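Local coordinates for Lmo0325 protein (Listeria monocytogenes EGD-e, PDB 4RYK) that probably binds DNA through an N-terminal helix-turn-helix domain as a transcriptional regulator of the Rgg type, at residues Arg15-Arg18 against Leu19-Gly22. Residues are numbered along the deposited sequence; the frame is centred on the assembly and turned at random.
Sequences REIR and LSKG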
loop_
_atom_site.group_PDB
_atom_site.type_symbol
_atom_site.label_atom_id
_atom_site.label_comp_id
_atom_site.label_asym_id
_atom_site.label_seq_id
_atom_site.Cartn_x
_atom_site.Cartn_y
_atom_site.Cartn_z
ATOM N N ARG A 15 25.323 1.550 5.436
ATOM C CA ARG A 15 26.533 0.752 5.378
ATOM C C ARG A 15 26.227 -0.735 5.342
ATOM O O ARG A 15 26.755 -1.465 4.505
ATOM C CB ARG A 15 27.425 1.087 6.564
ATOM C CG ARG A 15 28.459 0.017 6.887
ATOM C CD ARG A 15 29.002 0.235 8.282
ATOM N NE ARG A 15 30.072 -0.698 8.553
ATOM C CZ ARG A 15 29.865 -1.970 8.813
ATOM N NH1 ARG A 15 28.622 -2.458 8.840
ATOM N NH2 ARG A 15 30.890 -2.723 9.019
ATOM N N GLU A 16 25.354 -1.168 6.235
ATOM C CA GLU A 16 25.001 -2.582 6.344
ATOM C C GLU A 16 24.328 -3.052 5.067
ATOM O O GLU A 16 24.621 -4.134 4.539
ATOM C CB GLU A 16 24.120 -2.756 7.563
ATOM C CG GLU A 16 23.314 -4.025 7.576
ATOM C CD GLU A 16 22.451 -4.143 8.834
ATOM O OE1 GLU A 16 21.330 -4.726 8.744
ATOM O OE2 GLU A 16 22.900 -3.654 9.910
ATOM N N ILE A 17 23.432 -2.223 4.525
ATOM C CA ILE A 17 22.791 -2.605 3.282
ATOM C C ILE A 17 23.771 -2.660 2.113
ATOM O O ILE A 17 23.778 -3.616 1.325
ATOM C CB ILE A 17 21.614 -1.674 2.919
ATOM C CG1 ILE A 17 20.467 -1.840 3.927
ATOM C CG2 ILE A 17 21.102 -2.020 1.541
ATOM C CD1 ILE A 17 19.492 -0.661 3.919
ATOM N N ARG A 18 24.573 -1.615 2.008
ATOM C CA ARG A 18 25.637 -1.575 1.023
ATOM C C ARG A 18 26.508 -2.823 1.072
ATOM O O ARG A 18 26.738 -3.472 0.034
ATOM C CB ARG A 18 26.498 -0.310 1.212
ATOM C CG ARG A 18 27.693 -0.284 0.319
ATOM C CD ARG A 18 28.538 0.951 0.514
ATOM N NE ARG A 18 29.274 0.982 1.763
ATOM C CZ ARG A 18 30.343 0.245 2.057
ATOM N NH1 ARG A 18 30.798 -0.676 1.214
ATOM N NH2 ARG A 18 30.939 0.416 3.231
ATOM N N LEU A 19 26.956 -3.185 2.270
ATOM C CA LEU A 19 27.755 -4.370 2.423
ATOM C C LEU A 19 27.005 -5.640 2.034
ATOM O O LEU A 19 27.603 -6.530 1.388
ATOM C CB LEU A 19 28.334 -4.501 3.835
ATOM C CG LEU A 19 29.394 -3.433 4.101
ATOM C CD1 LEU A 19 29.679 -3.335 5.599
ATOM C CD2 LEU A 19 30.689 -3.767 3.348
ATOM N N SER A 20 25.716 -5.733 2.341
ATOM C CA SER A 20 24.960 -6.973 2.058
ATOM C C SER A 20 24.895 -7.146 0.525
ATOM O O SER A 20 24.766 -8.245 0.015
ATOM C CB SER A 20 23.531 -6.912 2.655
ATOM O OG SER A 20 22.757 -5.918 1.960
ATOM N N LYS A 21 24.988 -6.046 -0.209
ATOM C CA LYS A 21 24.882 -6.108 -1.678
ATOM C C LYS A 21 26.215 -6.236 -2.393
ATOM O O LYS A 21 26.251 -6.348 -3.629
ATOM C CB LYS A 21 24.123 -4.870 -2.198
ATOM C CG LYS A 21 22.660 -4.846 -1.729
ATOM C CD LYS A 21 21.893 -3.769 -2.453
ATOM C CE LYS A 21 20.495 -3.533 -1.906
ATOM N NZ LYS A 21 19.726 -4.787 -1.713
ATOM N N GLY A 22 27.296 -6.259 -1.624
ATOM C CA GLY A 22 28.628 -6.347 -2.165
ATOM C C GLY A 22 29.051 -5.074 -2.891
ATOM O O GLY A 22 29.857 -5.157 -3.800
#
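Leu19 reaches back along the last turns of helix 10-20 and sets its two methyl groups against two arginines, Arg15 and Arg18. Its CB lies 3.5 Å from Arg15 O, the carbonyl that accepts the backbone bond from Leu19 N at 2.8 Å. With chi1 at -69°, CG stays beside the backbone N, close to that same oxygen, and the branches part from there. CD1 sits over the centre of one face of the Arg15 guanidinium, 3.5 Å from Arg15 CZ; the extended arginine chain carries the flat group to this methyl in one of the two conformers modelled for Arg15, so this contact may be only part-time. CD2 turns to Arg18 and comes within 3.8 Å of Arg18 NH1, while Leu19 CG lies over a face of that guanidinium, offset toward its rim. Arg18 NE forms a salt bridge with Glu42, and NH1 a hydrogen bond with Leu23 O just beyond the helix.

On another side of the helix, Ile17 O accepts two bonds, from Ser20 OG at 2.6 Å and from Lys21 N at 3.1 Å. A chi1 of 68° turns Ser20 OG back to this carbonyl, which it meets from the side, at a C=O...OG angle of 122°. Lys21 runs beside Ile17, with its CE against Ile17 CG2 at 3.8 Å, before NZ forms a salt bridge with Glu163 and a hydrogen bond with Thr160, both of the second subunit. Gly22, with positive phi, closes the helix in a Schellman motif. The first helix of the helix-turn-helix domain thus ends with aliphatic groups against the faces of arginines, while NE and NH1 of Arg18 still bond to Glu42 and Leu23 O, and with a lysine whose charge is probably largely balanced by Glu163 of the second subunit.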